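PDB 6A3F: levoglucosan dehydrogenase from Pseudarthrobacter phenanthrenivorans, which catalyses the NAD(+)-dependent oxidation of levoglucosan, the 1,6-anhydro sugar, to 3-dehydrolevoglucosan with high specificity for both substrate and cofactor. Local coordinates for residues V146-R155 with A369-F380; A211-R219 with D382-I393. All blocks are in the same frame, centred on the assembly; numbering follows the deposited sequence.

Interaction 1. Residues V146-R155 with A369-F380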
loop_
_atom_site.group_PDB
_atom_site.type_symbol
_atom_site.label_atom_id
_atom_site.label_comp_id
_atom_site.label_asym_id
_atom_site.label_seq_id
_atom_site.Cartn_x
_atom_site.Cartn_y
_atom_site.Cartn_z
ATOM N N VAL B 146 -27.104 -25.166 -20.956
ATOM C CA VAL B 146 -26.366 -24.397 -19.991
ATOM C C VAL B 146 -26.325 -22.967 -20.513
ATOM O O VAL B 146 -25.974 -22.741 -21.702
ATOM C CB VAL B 146 -24.949 -24.959 -19.804
ATOM C CG1 VAL B 146 -24.141 -24.059 -18.861
ATOM C CG2 VAL B 146 -24.999 -26.391 -19.295
ATOM N N HIS B 147 -26.715 -22.040 -19.672
ATOM C CA HIS B 147 -26.681 -20.635 -20.024
ATOM C C HIS B 147 -25.883 -19.859 -18.968
ATOM O O HIS B 147 -26.114 -20.028 -17.753
ATOM C CB HIS B 147 -28.105 -20.065 -20.172
ATOM C CG HIS B 147 -29.063 -20.471 -19.110
ATOM N ND1 HIS B 147 -29.351 -19.666 -18.048
ATOM C CD2 HIS B 147 -29.825 -21.582 -18.975
ATOM C CE1 HIS B 147 -30.240 -20.265 -17.284
ATOM N NE2 HIS B 147 -30.557 -21.444 -17.847
ATOM N N MET B 148 -25.028 -18.956 -19.447
ATOM C CA MET B 148 -24.102 -18.228 -18.543
ATOM C C MET B 148 -23.954 -16.781 -19.002
ATOM O O MET B 148 -23.843 -16.499 -20.202
ATOM C CB MET B 148 -22.736 -18.918 -18.539
ATOM C CG MET B 148 -21.846 -18.556 -17.359
ATOM S SD MET B 148 -20.293 -19.436 -17.406
ATOM C CE MET B 148 -19.651 -19.045 -15.769
ATOM N N VAL B 149 -23.943 -15.854 -18.040
ATOM C CA VAL B 149 -23.625 -14.443 -18.352
ATOM C C VAL B 149 -22.199 -14.143 -17.833
ATOM O O VAL B 149 -21.821 -14.657 -16.782
ATOM C CB VAL B 149 -24.683 -13.465 -17.806
ATOM C CG1 VAL B 149 -24.844 -13.514 -16.307
ATOM C CG2 VAL B 149 -24.433 -12.052 -18.283
ATOM N N ALA B 150 -21.431 -13.364 -18.581
ATOM C CA ALA B 150 -19.945 -13.259 -18.404
ATOM C C ALA B 150 -19.586 -12.236 -17.319
ATOM O O ALA B 150 -18.880 -11.243 -17.648
ATOM C CB ALA B 150 -19.302 -12.863 -19.717
ATOM N N PHE B 151 -20.084 -12.428 -16.096
ATOM C CA PHE B 151 -19.586 -11.654 -14.937
ATOM C C PHE B 151 -18.285 -12.351 -14.448
ATOM O O PHE B 151 -18.202 -13.002 -13.383
ATOM C CB PHE B 151 -20.665 -11.512 -13.856
ATOM C CG PHE B 151 -21.820 -10.619 -14.219
ATOM C CD1 PHE B 151 -21.602 -9.319 -14.656
ATOM C CD2 PHE B 151 -23.125 -11.100 -14.171
ATOM C CE1 PHE B 151 -22.664 -8.494 -14.990
ATOM C CE2 PHE B 151 -24.187 -10.275 -14.516
ATOM C CZ PHE B 151 -23.949 -8.987 -14.949
ATOM N N ASN B 152 -17.265 -12.244 -15.275
ATOM C CA ASN B 152 -16.055 -13.034 -15.156
ATOM C C ASN B 152 -15.276 -12.652 -13.878
ATOM O O ASN B 152 -14.511 -13.496 -13.350
ATOM C CB ASN B 152 -15.193 -12.891 -16.397
ATOM C CG ASN B 152 -14.725 -11.473 -16.579
ATOM O OD1 ASN B 152 -15.565 -10.619 -16.853
ATOM N ND2 ASN B 152 -13.435 -11.215 -16.319
ATOM N N TYR B 153 -15.445 -11.417 -13.384
ATOM C CA TYR B 153 -14.639 -10.946 -12.293
ATOM C C TYR B 153 -14.997 -11.664 -10.999
ATOM O O TYR B 153 -14.151 -11.722 -10.100
ATOM C CB TYR B 153 -14.743 -9.439 -12.094
ATOM C CG TYR B 153 -14.113 -8.622 -13.184
ATOM C CD1 TYR B 153 -12.746 -8.657 -13.412
ATOM C CD2 TYR B 153 -14.912 -7.855 -14.033
ATOM C CE1 TYR B 153 -12.177 -7.893 -14.410
ATOM C CE2 TYR B 153 -14.350 -7.102 -15.052
ATOM C CZ TYR B 153 -12.972 -7.092 -15.211
ATOM O OH TYR B 153 -12.377 -6.337 -16.191
ATOM N N ARG B 154 -16.171 -12.283 -10.898
ATOM C CA ARG B 154 -16.446 -13.031 -9.665
ATOM C C ARG B 154 -15.602 -14.318 -9.588
ATOM O O ARG B 154 -15.560 -14.913 -8.498
ATOM C CB ARG B 154 -17.944 -13.302 -9.515
ATOM C CG ARG B 154 -18.466 -14.425 -10.395
ATOM C CD ARG B 154 -19.549 -15.311 -9.782
ATOM N NE ARG B 154 -20.862 -14.661 -9.683
ATOM C CZ ARG B 154 -21.997 -15.298 -9.372
ATOM N NH1 ARG B 154 -21.976 -16.597 -9.140
ATOM N NH2 ARG B 154 -23.134 -14.636 -9.253
ATOM N N ARG B 155 -14.959 -14.748 -10.679
ATOM C CA ARG B 155 -14.124 -15.905 -10.701
ATOM C C ARG B 155 -12.640 -15.496 -10.552
ATOM O O ARG B 155 -11.759 -16.314 -10.769
ATOM C CB ARG B 155 -14.380 -16.753 -11.955
ATOM C CG ARG B 155 -15.616 -17.642 -11.793
ATOM C CD ARG B 155 -16.079 -18.359 -13.036
ATOM N NE ARG B 155 -16.974 -19.453 -12.667
ATOM C CZ ARG B 155 -18.273 -19.364 -12.400
ATOM N NH1 ARG B 155 -18.914 -18.209 -12.472
ATOM N NH2 ARG B 155 -18.931 -20.475 -12.072
ATOM N N ALA B 369 -20.471 -27.728 -16.320
ATOM C CA ALA B 369 -21.958 -27.780 -16.326
ATOM C C ALA B 369 -22.489 -28.505 -17.574
ATOM O O ALA B 369 -23.463 -29.264 -17.461
ATOM C CB ALA B 369 -22.538 -26.388 -16.212
ATOM N N ILE B 370 -21.889 -28.259 -18.742
ATOM C CA ILE B 370 -22.323 -28.872 -19.982
ATOM C C ILE B 370 -22.115 -30.381 -19.897
ATOM O O ILE B 370 -23.047 -31.163 -20.117
ATOM C CB ILE B 370 -21.593 -28.290 -21.202
ATOM C CG1 ILE B 370 -22.013 -26.841 -21.457
ATOM C CG2 ILE B 370 -21.830 -29.159 -22.440
ATOM C CD1 ILE B 370 -21.151 -26.133 -22.516
ATOM N N ALA B 371 -20.894 -30.768 -19.581
ATOM C CA ALA B 371 -20.547 -32.184 -19.540
ATOM C C ALA B 371 -21.316 -32.921 -18.445
ATOM O O ALA B 371 -21.603 -34.099 -18.612
ATOM C CB ALA B 371 -19.065 -32.341 -19.350
ATOM N N GLU B 372 -21.626 -32.276 -17.326
ATOM C CA GLU B 372 -22.280 -32.962 -16.223
ATOM C C GLU B 372 -23.798 -32.777 -16.275
ATOM O O GLU B 372 -24.498 -33.205 -15.365
ATOM C CB GLU B 372 -21.684 -32.478 -14.904
ATOM C CG GLU B 372 -20.187 -32.721 -14.843
ATOM C CD GLU B 372 -19.519 -32.358 -13.533
ATOM O OE1 GLU B 372 -20.209 -31.784 -12.667
ATOM O OE2 GLU B 372 -18.305 -32.645 -13.389
ATOM N N GLY B 373 -24.301 -32.166 -17.354
ATOM C CA GLY B 373 -25.727 -31.980 -17.571
ATOM C C GLY B 373 -26.354 -31.075 -16.536
ATOM O O GLY B 373 -27.518 -31.194 -16.264
ATOM N N GLY B 374 -25.579 -30.184 -15.938
ATOM C CA GLY B 374 -26.059 -29.344 -14.838
ATOM C C GLY B 374 -26.130 -27.873 -15.241
ATOM O O GLY B 374 -26.164 -27.543 -16.431
ATOM N N SER B 375 -26.149 -27.006 -14.249
ATOM C CA SER B 375 -26.223 -25.582 -14.494
ATOM C C SER B 375 -25.019 -24.840 -13.882
ATOM O O SER B 375 -24.265 -25.398 -13.110
ATOM C CB SER B 375 -27.491 -25.060 -13.973
ATOM O OG SER B 375 -27.485 -25.185 -12.582
ATOM N N VAL B 376 -24.883 -23.569 -14.248
ATOM C CA VAL B 376 -23.785 -22.764 -13.822
ATOM C C VAL B 376 -24.311 -21.449 -13.262
ATOM O O VAL B 376 -25.457 -20.979 -13.559
ATOM C CB VAL B 376 -22.785 -22.562 -14.968
ATOM C CG1 VAL B 376 -23.267 -21.552 -15.992
ATOM C CG2 VAL B 376 -21.411 -22.226 -14.444
ATOM N N SER B 377 -23.477 -20.862 -12.394
ATOM C CA SER B 377 -23.735 -19.549 -11.848
ATOM C C SER B 377 -22.580 -18.604 -12.209
ATOM O O SER B 377 -21.411 -19.040 -12.128
ATOM C CB SER B 377 -23.879 -19.658 -10.347
ATOM O OG SER B 377 -24.348 -18.437 -9.829
ATOM N N PRO B 378 -22.844 -17.361 -12.630
ATOM C CA PRO B 378 -24.178 -16.791 -12.911
ATOM C C PRO B 378 -24.792 -17.186 -14.264
ATOM O O PRO B 378 -24.117 -17.164 -15.320
ATOM C CB PRO B 378 -23.914 -15.287 -12.852
ATOM C CG PRO B 378 -22.493 -15.165 -13.432
ATOM C CD PRO B 378 -21.788 -16.458 -13.090
ATOM N N SER B 379 -26.087 -17.511 -14.203
ATOM C CA SER B 379 -26.862 -17.919 -15.376
ATOM C C SER B 379 -27.627 -16.722 -15.951
ATOM O O SER B 379 -27.515 -15.581 -15.513
ATOM C CB SER B 379 -27.811 -19.033 -15.012
ATOM O OG SER B 379 -28.946 -18.496 -14.332
ATOM N N PHE B 380 -28.467 -16.986 -16.950
ATOM C CA PHE B 380 -29.393 -15.973 -17.424
ATOM C C PHE B 380 -30.392 -15.563 -16.327
ATOM O O PHE B 380 -30.871 -14.439 -16.379
ATOM C CB PHE B 380 -30.153 -16.450 -18.669
ATOM C CG PHE B 380 -29.416 -16.352 -19.986
ATOM C CD1 PHE B 380 -28.024 -16.296 -20.037
ATOM C CD2 PHE B 380 -30.119 -16.448 -21.182
ATOM C CE1 PHE B 380 -27.360 -16.291 -21.240
ATOM C CE2 PHE B 380 -29.454 -16.445 -22.394
ATOM C CZ PHE B 380 -28.076 -16.356 -22.421
HETATM O O HOH W 1 -26.775 -22.552 -16.458
HETATM O O HOH W 2 -25.472 -15.790 -8.213
HETATM O O HOH W 3 -21.549 -22.237 -10.903
#
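Met148 and Ser379 bring their CA atoms to 4.2 Å where residues 375-379 run in the same direction as strand 147-149, and Val149 N donates to Pro378 O. His147 carries the contact onward to the first turn of helix 380-399: its ND1 accepts a hydrogen bond from Phe380 N at 3.0 Å, in the imidazole plane. His147 CB lies over the Phe380 face, 3.9 Å from the ring centroid; with chi1 at 44° the imidazole brings ND1 to Phe380 N and an edge to that ring. Strand 147-149 is the border strand of the parallel sheet in the Rossmann domain; strand 119-122 bonds to one side of it, and the connection from helix 355-371 to helix 380-399 lies along the other. Just after the strand, Ala150 and Asn152 bind NADH and Tyr153 binds levoglucosan. The Ser377-Pro378 peptide is cis, Pro378 CG packs on Phe151 CB, and two arginines hold the connection here. Arg155, extended from CG to NE, grips Ser377 O end-on through NH1 (2.7 Å) and NH2 (2.9 Å), and its NE forms a salt bridge with Asp365. Arg154 NH1 hydrogen-bonds to Ser377 OG (3.1 Å), which lies 27° out of the guanidinium plane, with Pro378 CD over one face; its NH2 pairs with Asp216. At the far end Val146 CG2 packs on Ile370 CG1 (3.7 Å), near the Schellman motif (Gly373 at C-prime) ending helix 355-371.

Interaction 2. Residues A211-R219 with D382-I393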
loop_
_atom_site.group_PDB
_atom_site.type_symbol
_atom_site.label_atom_id
_atom_site.label_comp_id
_atom_site.label_asym_id
_atom_site.label_seq_id
_atom_site.Cartn_x
_atom_site.Cartn_y
_atom_site.Cartn_z
ATOM N N ALA B 211 -21.222 -1.021 -13.372
ATOM C CA ALA B 211 -21.864 -1.315 -12.084
ATOM C C ALA B 211 -22.413 -2.738 -12.028
ATOM O O ALA B 211 -22.468 -3.320 -10.941
ATOM C CB ALA B 211 -22.932 -0.295 -11.797
ATOM N N THR B 212 -22.855 -3.313 -13.160
ATOM C CA THR B 212 -23.402 -4.674 -13.153
ATOM C C THR B 212 -22.359 -5.674 -12.627
ATOM O O THR B 212 -22.741 -6.654 -11.988
ATOM C CB THR B 212 -23.921 -5.067 -14.538
ATOM O OG1 THR B 212 -22.833 -4.847 -15.432
ATOM C CG2 THR B 212 -25.131 -4.251 -14.987
ATOM N N HIS B 213 -21.068 -5.451 -12.913
ATOM C CA HIS B 213 -20.012 -6.344 -12.369
ATOM C C HIS B 213 -20.037 -6.323 -10.831
ATOM O O HIS B 213 -19.917 -7.367 -10.139
ATOM C CB HIS B 213 -18.634 -5.937 -12.911
ATOM C CG HIS B 213 -18.381 -6.286 -14.332
ATOM N ND1 HIS B 213 -18.418 -7.559 -14.763
ATOM C CD2 HIS B 213 -18.008 -5.515 -15.399
ATOM C CE1 HIS B 213 -18.119 -7.577 -16.062
ATOM N NE2 HIS B 213 -17.862 -6.333 -16.479
ATOM N N VAL B 214 -20.193 -5.129 -10.278
ATOM C CA VAL B 214 -20.218 -4.936 -8.829
ATOM C C VAL B 214 -21.512 -5.502 -8.249
ATOM O O VAL B 214 -21.490 -6.103 -7.168
ATOM C CB VAL B 214 -20.023 -3.466 -8.427
ATOM C CG1 VAL B 214 -20.025 -3.280 -6.903
ATOM C CG2 VAL B 214 -18.720 -2.955 -9.022
ATOM N N ILE B 215 -22.635 -5.275 -8.928
ATOM C CA ILE B 215 -23.929 -5.819 -8.477
ATOM C C ILE B 215 -23.881 -7.346 -8.435
ATOM O O ILE B 215 -24.330 -7.936 -7.436
ATOM C CB ILE B 215 -25.082 -5.284 -9.368
ATOM C CG1 ILE B 215 -25.235 -3.778 -9.145
ATOM C CG2 ILE B 215 -26.373 -6.019 -9.129
ATOM C CD1 ILE B 215 -26.064 -3.117 -10.203
ATOM N N ASP B 216 -23.248 -7.978 -9.434
ATOM C CA ASP B 216 -23.090 -9.427 -9.446
ATOM C C ASP B 216 -22.303 -9.874 -8.219
ATOM O O ASP B 216 -22.705 -10.851 -7.501
ATOM C CB ASP B 216 -22.436 -9.979 -10.727
ATOM C CG ASP B 216 -22.181 -11.476 -10.627
ATOM O OD1 ASP B 216 -23.156 -12.279 -10.711
ATOM O OD2 ASP B 216 -21.015 -11.872 -10.351
ATOM N N MET B 217 -21.228 -9.143 -7.911
ATOM C CA MET B 217 -20.458 -9.452 -6.685
ATOM C C MET B 217 -21.303 -9.298 -5.420
ATOM O O MET B 217 -21.139 -10.095 -4.532
ATOM C CB MET B 217 -19.205 -8.580 -6.548
ATOM C CG MET B 217 -18.151 -8.990 -7.485
ATOM S SD MET B 217 -16.568 -8.071 -7.260
ATOM C CE MET B 217 -15.788 -8.597 -8.784
ATOM N N ALA B 218 -22.125 -8.269 -5.322
ATOM C CA ALA B 218 -22.982 -8.064 -4.156
ATOM C C ALA B 218 -23.960 -9.240 -4.018
ATOM O O ALA B 218 -24.174 -9.736 -2.910
ATOM C CB ALA B 218 -23.695 -6.769 -4.244
ATOM N N ARG B 219 -24.516 -9.703 -5.145
ATOM C CA ARG B 219 -25.477 -10.815 -5.084
ATOM C C ARG B 219 -24.741 -12.094 -4.651
ATOM O O ARG B 219 -25.259 -12.907 -3.871
ATOM C CB ARG B 219 -26.177 -10.965 -6.429
ATOM C CG ARG B 219 -27.219 -9.895 -6.712
ATOM C CD ARG B 219 -27.951 -10.244 -8.017
ATOM N NE ARG B 219 -28.790 -11.418 -7.858
ATOM C CZ ARG B 219 -28.559 -12.629 -8.359
ATOM N NH1 ARG B 219 -27.514 -12.876 -9.134
ATOM N NH2 ARG B 219 -29.385 -13.616 -8.055
ATOM N N ASP B 382 -29.473 -15.020 -13.245
ATOM C CA ASP B 382 -28.668 -13.984 -12.578
ATOM C C ASP B 382 -28.596 -12.723 -13.456
ATOM O O ASP B 382 -28.643 -11.593 -12.937
ATOM C CB ASP B 382 -27.274 -14.550 -12.241
ATOM C CG ASP B 382 -27.341 -15.756 -11.309
ATOM O OD1 ASP B 382 -27.493 -15.563 -10.057
ATOM O OD2 ASP B 382 -27.293 -16.915 -11.834
ATOM N N GLY B 383 -28.433 -12.921 -14.772
ATOM C CA GLY B 383 -28.353 -11.813 -15.717
ATOM C C GLY B 383 -29.622 -10.987 -15.718
ATOM O O GLY B 383 -29.604 -9.766 -15.691
ATOM N N TYR B 384 -30.735 -11.683 -15.673
ATOM C CA TYR B 384 -32.022 -11.037 -15.643
ATOM C C TYR B 384 -32.277 -10.334 -14.294
ATOM O O TYR B 384 -32.762 -9.207 -14.318
ATOM C CB TYR B 384 -33.091 -12.076 -16.000
ATOM C CG TYR B 384 -34.516 -11.588 -15.905
ATOM C CD1 TYR B 384 -34.867 -10.303 -16.288
ATOM C CD2 TYR B 384 -35.526 -12.435 -15.461
ATOM C CE1 TYR B 384 -36.180 -9.849 -16.195
ATOM C CE2 TYR B 384 -36.836 -11.987 -15.330
ATOM C CZ TYR B 384 -37.168 -10.703 -15.732
ATOM O OH TYR B 384 -38.464 -10.286 -15.616
ATOM N N GLN B 385 -31.894 -10.946 -13.152
ATOM C CA GLN B 385 -32.036 -10.310 -11.853
ATOM C C GLN B 385 -31.221 -9.009 -11.814
ATOM O O GLN B 385 -31.658 -8.006 -11.248
ATOM C CB GLN B 385 -31.607 -11.246 -10.717
ATOM C CG GLN B 385 -31.840 -10.636 -9.333
ATOM C CD GLN B 385 -33.305 -10.376 -9.050
ATOM O OE1 GLN B 385 -34.057 -11.304 -8.748
ATOM N NE2 GLN B 385 -33.726 -9.128 -9.149
ATOM N N VAL B 386 -30.027 -9.009 -12.401
ATOM C CA VAL B 386 -29.250 -7.789 -12.462
ATOM C C VAL B 386 -29.979 -6.755 -13.335
ATOM O O VAL B 386 -30.035 -5.557 -12.978
ATOM C CB VAL B 386 -27.815 -8.077 -12.958
ATOM C CG1 VAL B 386 -27.050 -6.797 -13.270
ATOM C CG2 VAL B 386 -27.075 -8.922 -11.928
ATOM N N ALA B 387 -30.508 -7.181 -14.475
ATOM C CA ALA B 387 -31.264 -6.218 -15.332
ATOM C C ALA B 387 -32.437 -5.592 -14.561
ATOM O O ALA B 387 -32.734 -4.376 -14.766
ATOM C CB ALA B 387 -31.726 -6.906 -16.599
ATOM N N LEU B 388 -33.079 -6.379 -13.687
ATOM C CA LEU B 388 -34.219 -5.906 -12.859
ATOM C C LEU B 388 -33.693 -4.912 -11.831
ATOM O O LEU B 388 -34.330 -3.890 -11.575
ATOM C CB LEU B 388 -34.944 -7.060 -12.158
ATOM C CG LEU B 388 -35.790 -7.980 -13.046
ATOM C CD1 LEU B 388 -36.319 -9.155 -12.251
ATOM C CD2 LEU B 388 -36.945 -7.216 -13.699
ATOM N N ILE B 389 -32.474 -5.162 -11.319
ATOM C CA ILE B 389 -31.880 -4.218 -10.378
ATOM C C ILE B 389 -31.566 -2.921 -11.102
ATOM O O ILE B 389 -31.852 -1.868 -10.574
ATOM C CB ILE B 389 -30.618 -4.795 -9.724
ATOM C CG1 ILE B 389 -30.974 -5.890 -8.717
ATOM C CG2 ILE B 389 -29.821 -3.677 -9.104
ATOM C CD1 ILE B 389 -29.824 -6.847 -8.445
ATOM N N ASP B 390 -31.000 -3.030 -12.306
ATOM C CA ASP B 390 -30.694 -1.838 -13.117
ATOM C C ASP B 390 -31.951 -1.016 -13.394
ATOM O O ASP B 390 -31.943 0.215 -13.299
ATOM C CB ASP B 390 -30.068 -2.225 -14.444
ATOM C CG ASP B 390 -28.589 -2.612 -14.340
ATOM O OD1 ASP B 390 -28.101 -2.773 -13.201
ATOM O OD2 ASP B 390 -27.936 -2.728 -15.438
ATOM N N ASP B 391 -33.026 -1.692 -13.785
ATOM C CA ASP B 391 -34.282 -0.935 -14.073
ATOM C C ASP B 391 -34.780 -0.192 -12.827
ATOM O O ASP B 391 -35.250 0.943 -12.941
ATOM C CB ASP B 391 -35.367 -1.873 -14.572
ATOM C CG ASP B 391 -35.158 -2.265 -16.032
ATOM O OD1 ASP B 391 -34.332 -1.642 -16.730
ATOM O OD2 ASP B 391 -35.862 -3.159 -16.450
ATOM N N ALA B 392 -34.634 -0.807 -11.658
ATOM C CA ALA B 392 -35.025 -0.205 -10.397
ATOM C C ALA B 392 -34.151 1.004 -10.066
ATOM O O ALA B 392 -34.631 2.014 -9.565
ATOM C CB ALA B 392 -35.023 -1.226 -9.292
ATOM N N ILE B 393 -32.875 0.927 -10.374
ATOM C CA ILE B 393 -31.961 2.032 -10.113
ATOM C C ILE B 393 -32.349 3.241 -10.968
ATOM O O ILE B 393 -32.398 4.376 -10.505
ATOM C CB ILE B 393 -30.512 1.533 -10.343
ATOM C CG1 ILE B 393 -30.080 0.635 -9.178
ATOM C CG2 ILE B 393 -29.614 2.720 -10.571
ATOM C CD1 ILE B 393 -28.713 -0.024 -9.366
HETATM O O HOH W 4 -29.627 -16.741 -8.737
#
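Ile215 is the knob at the middle of this helix pair, seated in a hole formed by Val386, Ile389, Asp390 and Ile393. Its CG2 lies 3.6 Å from Ile389 CD1, the two side chains running alongside each other and pointing opposite ways, while its CD1 extends to Ile393 CD1. The short helical segments cross steeply at 115°, their axes 10.3 Å apart at the closest, which confines the touching side chains to a short length of each helix. On one flank Thr212 CG2 meets Val386 CG1 at 3.6 Å and Asp390 OD2 at 3.2 Å; its hydroxyl turns back to Gly208 O within its own helix. Both helices belong to the layer on the mixed sheet of the substrate-binding domain: Ile215 also touches Phe225 of strand 225-233, and Ile393 rests on strands 225-233 and 267-274. On the other flank Arg219 is a second knob, its CD 3.9 Å from Ile389 CD1. A bend at chi3 (69°) then brings the guanidinium alongside Gln385, whose CB lies over one face. NH1 gives a nearly straight hydrogen bond, part of a salt bridge, to Asp382 OD1 (2.8 Å, 167°), in the guanidinium plane and on the anti lone pair of the oxygen; water 4 joins the same OD1 to NH2. With Glu224 also pairing with NH2 and Ser379 N bonded to Asp382 OD2, both ions are probably stabilised in their charged forms beside a hydrocarbon interior.

Both contacts are largely buried, yet they illustrate different ways of joining parts of one chain. Interaction 1 lays an irregular connection along the border of the nucleotide-binding sheet and combines backbone bonds and arginine grips with apolar packing round Val146 and Pro378; interaction 2 packs two regular helices by interlocking side chains, with charge confined mainly to one edge. Helix 380-399 is common to both, since it begins at Phe380 and continues through 382-393. The two also touch directly: Arg154 NH2 bonds to Asp216 OD1 at 2.8 Å in a salt bridge, and Tyr153 CB packs on Met217 CE. Levoglucosan-binding Tyr153 and His213, one from each contact, stack edge-to-face where the domains meet.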